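Long-range contact in okadaic acid binding protein 2-alpha (Halichondria okadai, PDB 4WRI), which binds the polyether toxin okadaic acid and is implicated in accumulation of this cytotoxin by the sponge: residues W13-W24 with L84-W94. Numbering follows the deposited sequence.
Sequences WCRKMRTVFRPW and LTESQYVQNAW
Knobs-into-holes packing joins Tyr89 and Val90 of helix 86-94 to helix 13-24, the two axes crossing at 121° and approaching to 9.2 Å. Tyr89 inserts its ring among Met17, Val20, Phe21 and Trp24, while Val90 fills the next hole, lined by Trp13, Cys14, Met17 and Arg18. Trp24 presents the edge of its six-membered ring to one face of Tyr89, a T-shaped pair with planes 80° apart and Trp24 CZ3 lying 3.8 Å from Tyr89 CE1. Ala93 CB lies over the rim of the opposite face. Phe21 completes the aromatic cluster differently: its ring is nearly parallel to that of Tyr89 but slid aside, and its CD1 packs against Tyr89 CB at 3.4 Å. With CG anti to the backbone N (chi1 -172°), Phe21 reaches across to the first turn of the other helix, where Glu86 CA sits over its face in a CH-pi contact, 3.7 Å from the ring centroid. The extended Glu86 side chain carries its carboxylate to Arg22, whose NH2 donates a nearly straight bond to Glu86 OE2 (2.9 Å) from above the carboxylate plane. One water links Arg22 NE to that same oxygen. At the far end of the contact Trp94 turns its ring edge to a face of Trp13, whose other face is covered by Met17 CG. Val90 splits its methyls, CG1 touching Cys14 SG at 3.7 Å and CG2 facing Met17 CB.

Beyond this interface, Tyr89 OH is hydrogen-bonded to His71 NE2 of helix 61-72, and Trp13 NE1 to Phe173 O of helix 169-174. Trp24 touches bound okadaic acid, which places one member of the aromatic cluster at the toxin site, while Phe21 and Trp24 also pack on Val34 of strand 33-34, the antiparallel partner of strand 84-85.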
loop_
_atom_site.group_PDB
_atom_site.type_symbol
_atom_site.label_atom_id
_atom_site.label_comp_id
_atom_site.label_asym_id
_atom_site.label_seq_id
_atom_site.Cartn_x
_atom_site.Cartn_y
_atom_site.Cartn_z
ATOM N N TRP A 13 11.521 -9.649 -1.090
ATOM C CA TRP A 13 11.100 -8.298 -0.743
ATOM C C TRP A 13 11.007 -7.435 -1.989
ATOM O O TRP A 13 10.060 -6.641 -2.139
ATOM C CB TRP A 13 12.011 -7.696 0.304
ATOM C CG TRP A 13 11.621 -6.321 0.741
ATOM C CD1 TRP A 13 10.814 -5.994 1.797
ATOM C CD2 TRP A 13 12.039 -5.081 0.158
ATOM N NE1 TRP A 13 10.681 -4.630 1.894
ATOM C CE2 TRP A 13 11.423 -4.048 0.893
ATOM C CE3 TRP A 13 12.830 -4.744 -0.942
ATOM C CZ2 TRP A 13 11.617 -2.699 0.591
ATOM C CZ3 TRP A 13 13.005 -3.415 -1.241
ATOM C CH2 TRP A 13 12.409 -2.411 -0.487
ATOM N N CYS A 14 11.948 -7.563 -2.915
ATOM C CA CYS A 14 11.836 -6.769 -4.132
ATOM C C CYS A 14 10.590 -7.090 -4.928
ATOM O O CYS A 14 9.983 -6.196 -5.531
ATOM C CB CYS A 14 13.073 -6.931 -5.009
ATOM S SG CYS A 14 14.569 -6.247 -4.234
ATOM N N ARG A 15 10.202 -8.361 -4.943
ATOM C CA ARG A 15 8.979 -8.782 -5.581
ATOM C C ARG A 15 7.779 -8.142 -4.904
ATOM O O ARG A 15 6.845 -7.714 -5.581
ATOM C CB ARG A 15 8.849 -10.300 -5.499
ATOM C CG ARG A 15 7.686 -10.857 -6.287
ATOM C CD ARG A 15 7.647 -12.370 -6.178
ATOM N NE ARG A 15 6.518 -12.917 -6.901
ATOM C CZ ARG A 15 6.019 -14.134 -6.696
ATOM N NH1 ARG A 15 6.572 -14.925 -5.791
ATOM N NH2 ARG A 15 4.971 -14.553 -7.386
ATOM N N LYS A 16 7.792 -8.093 -3.579
ATOM C CA LYS A 16 6.714 -7.395 -2.888
ATOM C C LYS A 16 6.674 -5.909 -3.313
ATOM O O LYS A 16 5.571 -5.360 -3.549
ATOM C CB LYS A 16 6.841 -7.543 -1.370
ATOM C CG LYS A 16 6.534 -8.944 -0.855
ATOM C CD LYS A 16 6.528 -9.004 0.671
ATOM C CE LYS A 16 7.890 -8.706 1.304
ATOM N NZ LYS A 16 7.811 -8.775 2.805
ATOM N N MET A 17 7.824 -5.252 -3.444
ATOM C CA MET A 17 7.804 -3.841 -3.823
ATOM C C MET A 17 7.365 -3.640 -5.269
ATOM O O MET A 17 6.681 -2.653 -5.580
ATOM C CB MET A 17 9.135 -3.155 -3.530
ATOM C CG MET A 17 9.455 -3.102 -2.059
ATOM S SD MET A 17 8.200 -2.307 -0.998
ATOM C CE MET A 17 7.323 -3.707 -0.281
ATOM N N ARG A 18 7.712 -4.560 -6.163
ATOM C CA ARG A 18 7.169 -4.514 -7.518
ATOM C C ARG A 18 5.653 -4.655 -7.475
ATOM O O ARG A 18 4.942 -4.103 -8.319
ATOM C CB ARG A 18 7.775 -5.607 -8.406
ATOM C CG ARG A 18 9.261 -5.396 -8.693
ATOM C CD ARG A 18 9.720 -6.319 -9.828
ATOM N NE ARG A 18 9.763 -7.730 -9.440
ATOM C CZ ARG A 18 10.761 -8.306 -8.759
ATOM N NH1 ARG A 18 11.808 -7.602 -8.338
ATOM N NH2 ARG A 18 10.678 -9.608 -8.497
ATOM N N THR A 19 5.145 -5.391 -6.490
ATOM C CA THR A 19 3.699 -5.583 -6.353
ATOM C C THR A 19 3.023 -4.273 -5.913
ATOM O O THR A 19 1.908 -3.984 -6.309
ATOM C CB THR A 19 3.409 -6.744 -5.378
ATOM O OG1 THR A 19 4.002 -7.948 -5.909
ATOM C CG2 THR A 19 1.914 -6.969 -5.178
ATOM N N VAL A 20 3.709 -3.486 -5.097
ATOM C CA VAL A 20 3.227 -2.153 -4.754
ATOM C C VAL A 20 3.194 -1.247 -5.981
ATOM O O VAL A 20 2.233 -0.512 -6.197
ATOM C CB VAL A 20 4.145 -1.506 -3.711
ATOM C CG1 VAL A 20 3.718 -0.067 -3.429
ATOM C CG2 VAL A 20 4.160 -2.322 -2.415
ATOM N N PHE A 21 4.256 -1.275 -6.780
ATOM C CA PHE A 21 4.436 -0.320 -7.872
ATOM C C PHE A 21 3.533 -0.633 -9.065
ATOM O O PHE A 21 3.075 0.294 -9.767
ATOM C CB PHE A 21 5.906 -0.324 -8.305
ATOM C CG PHE A 21 6.266 0.758 -9.294
ATOM C CD1 PHE A 21 6.645 2.024 -8.862
ATOM C CD2 PHE A 21 6.233 0.506 -10.657
ATOM C CE1 PHE A 21 7.026 3.019 -9.776
ATOM C CE2 PHE A 21 6.611 1.512 -11.585
ATOM C CZ PHE A 21 6.999 2.756 -11.140
ATOM N N ARG A 22 3.294 -1.923 -9.315
ATOM C CA ARG A 22 2.602 -2.334 -10.543
ATOM C C ARG A 22 1.266 -1.620 -10.818
ATOM O O ARG A 22 1.082 -1.131 -11.931
ATOM C CB ARG A 22 2.470 -3.873 -10.633
ATOM C CG ARG A 22 1.805 -4.379 -11.940
ATOM C CD ARG A 22 2.651 -4.107 -13.184
ATOM N NE ARG A 22 4.087 -4.324 -12.962
ATOM C CZ ARG A 22 4.704 -5.506 -12.958
ATOM N NH1 ARG A 22 4.021 -6.626 -13.180
ATOM N NH2 ARG A 22 6.016 -5.572 -12.724
ATOM N N PRO A 23 0.373 -1.528 -9.820
ATOM C CA PRO A 23 -0.902 -0.853 -10.123
ATOM C C PRO A 23 -0.702 0.621 -10.500
ATOM O O PRO A 23 -1.459 1.147 -11.336
ATOM C CB PRO A 23 -1.700 -0.996 -8.826
ATOM C CG PRO A 23 -1.078 -2.167 -8.110
ATOM C CD PRO A 23 0.385 -2.135 -8.474
ATOM N N TRP A 24 0.300 1.281 -9.917
ATOM C CA TRP A 24 0.588 2.663 -10.274
ATOM C C TRP A 24 1.108 2.736 -11.700
ATOM O O TRP A 24 0.728 3.608 -12.468
ATOM C CB TRP A 24 1.622 3.265 -9.336
ATOM C CG TRP A 24 1.265 3.203 -7.876
ATOM C CD1 TRP A 24 0.010 3.128 -7.315
ATOM C CD2 TRP A 24 2.188 3.252 -6.789
ATOM N NE1 TRP A 24 0.114 3.122 -5.943
ATOM C CE2 TRP A 24 1.441 3.169 -5.595
ATOM C CE3 TRP A 24 3.584 3.315 -6.709
ATOM C CZ2 TRP A 24 2.040 3.180 -4.330
ATOM C CZ3 TRP A 24 4.170 3.336 -5.440
ATOM C CH2 TRP A 24 3.408 3.250 -4.282
ATOM N N LEU A 84 9.835 8.264 -12.379
ATOM C CA LEU A 84 10.345 7.284 -11.423
ATOM C C LEU A 84 10.095 5.881 -11.956
ATOM O O LEU A 84 8.953 5.481 -12.177
ATOM C CB LEU A 84 9.653 7.465 -10.074
ATOM C CG LEU A 84 10.055 6.475 -8.987
ATOM C CD1 LEU A 84 11.492 6.726 -8.519
ATOM C CD2 LEU A 84 9.070 6.613 -7.830
ATOM N N THR A 85 11.167 5.124 -12.178
ATOM C CA THR A 85 11.017 3.785 -12.740
ATOM C C THR A 85 10.701 2.732 -11.685
ATOM O O THR A 85 10.947 2.947 -10.506
ATOM C CB THR A 85 12.287 3.328 -13.490
ATOM O OG1 THR A 85 13.381 3.190 -12.564
ATOM C CG2 THR A 85 12.658 4.318 -14.591
ATOM N N GLU A 86 10.221 1.575 -12.130
ATOM C CA GLU A 86 9.921 0.486 -11.203
ATOM C C GLU A 86 11.123 0.094 -10.341
ATOM O O GLU A 86 11.014 0.004 -9.123
ATOM C CB GLU A 86 9.434 -0.737 -11.973
ATOM C CG GLU A 86 9.121 -1.946 -11.110
ATOM C CD GLU A 86 8.898 -3.165 -11.966
ATOM O OE1 GLU A 86 9.797 -4.024 -12.043
ATOM O OE2 GLU A 86 7.822 -3.269 -12.595
ATOM N N SER A 87 12.284 -0.100 -10.963
ATOM C CA SER A 87 13.427 -0.573 -10.182
ATOM C C SER A 87 13.894 0.494 -9.218
ATOM O O SER A 87 14.374 0.202 -8.110
ATOM C CB SER A 87 14.555 -1.006 -11.109
ATOM O OG SER A 87 15.085 0.098 -11.814
ATOM N N GLN A 88 13.720 1.749 -9.609
ATOM C CA GLN A 88 14.096 2.841 -8.728
ATOM C C GLN A 88 13.164 2.915 -7.519
ATOM O O GLN A 88 13.619 3.167 -6.397
ATOM C CB GLN A 88 14.106 4.174 -9.468
ATOM C CG GLN A 88 14.764 5.280 -8.669
ATOM C CD GLN A 88 16.185 4.961 -8.339
ATOM O OE1 GLN A 88 16.993 4.705 -9.237
ATOM N NE2 GLN A 88 16.520 4.986 -7.057
ATOM N N TYR A 89 11.864 2.711 -7.733
ATOM C CA TYR A 89 10.970 2.706 -6.601
ATOM C C TYR A 89 11.398 1.636 -5.611
ATOM O O TYR A 89 11.387 1.872 -4.403
ATOM C CB TYR A 89 9.518 2.459 -7.028
ATOM C CG TYR A 89 8.650 2.248 -5.801
ATOM C CD1 TYR A 89 8.312 3.315 -4.963
ATOM C CD2 TYR A 89 8.232 0.964 -5.430
ATOM C CE1 TYR A 89 7.570 3.106 -3.792
ATOM C CE2 TYR A 89 7.487 0.750 -4.272
ATOM C CZ TYR A 89 7.168 1.827 -3.461
ATOM O OH TYR A 89 6.454 1.621 -2.310
ATOM N N VAL A 90 11.777 0.463 -6.117
ATOM C CA VAL A 90 12.185 -0.626 -5.229
ATOM C C VAL A 90 13.376 -0.196 -4.343
ATOM O O VAL A 90 13.363 -0.406 -3.139
ATOM C CB VAL A 90 12.485 -1.919 -6.009
ATOM C CG1 VAL A 90 13.082 -2.996 -5.102
ATOM C CG2 VAL A 90 11.216 -2.426 -6.702
ATOM N N GLN A 91 14.380 0.438 -4.940
ATOM C CA GLN A 91 15.526 0.868 -4.150
ATOM C C GLN A 91 15.185 2.044 -3.254
ATOM O O GLN A 91 15.745 2.159 -2.165
ATOM C CB GLN A 91 16.709 1.238 -5.038
ATOM C CG GLN A 91 17.239 0.089 -5.884
ATOM C CD GLN A 91 17.749 -1.081 -5.058
ATOM O OE1 GLN A 91 17.479 -2.243 -5.366
ATOM N NE2 GLN A 91 18.462 -0.778 -4.002
ATOM N N ASN A 92 14.283 2.923 -3.678
ATOM C CA ASN A 92 13.875 4.025 -2.804
ATOM C C ASN A 92 13.101 3.495 -1.598
ATOM O O ASN A 92 13.268 3.989 -0.471
ATOM C CB ASN A 92 13.002 5.040 -3.551
ATOM C CG ASN A 92 13.787 5.855 -4.559
ATOM O OD1 ASN A 92 15.000 5.680 -4.687
ATOM N ND2 ASN A 92 13.129 6.743 -5.266
ATOM N N ALA A 93 12.258 2.491 -1.832
ATOM C CA ALA A 93 11.509 1.866 -0.739
ATOM C C ALA A 93 12.464 1.192 0.232
ATOM O O ALA A 93 12.213 1.151 1.432
ATOM C CB ALA A 93 10.515 0.865 -1.290
ATOM N N TRP A 94 13.572 0.673 -0.283
ATOM C CA TRP A 94 14.562 0.051 0.596
ATOM C C TRP A 94 15.126 1.073 1.584
ATOM O O TRP A 94 15.240 0.792 2.782
ATOM C CB TRP A 94 15.654 -0.602 -0.242
ATOM C CG TRP A 94 16.709 -1.345 0.535
ATOM C CD1 TRP A 94 18.050 -1.091 0.529
ATOM C CD2 TRP A 94 16.515 -2.457 1.425
ATOM N NE1 TRP A 94 18.697 -1.983 1.345
ATOM C CE2 TRP A 94 17.785 -2.830 1.912
ATOM C CE3 TRP A 94 15.393 -3.178 1.850
ATOM C CZ2 TRP A 94 17.971 -3.896 2.806
ATOM C CZ3 TRP A 94 15.577 -4.241 2.754
ATOM C CH2 TRP A 94 16.859 -4.588 3.210
HETATM O O HOH W 1 5.494 -1.944 -12.763
#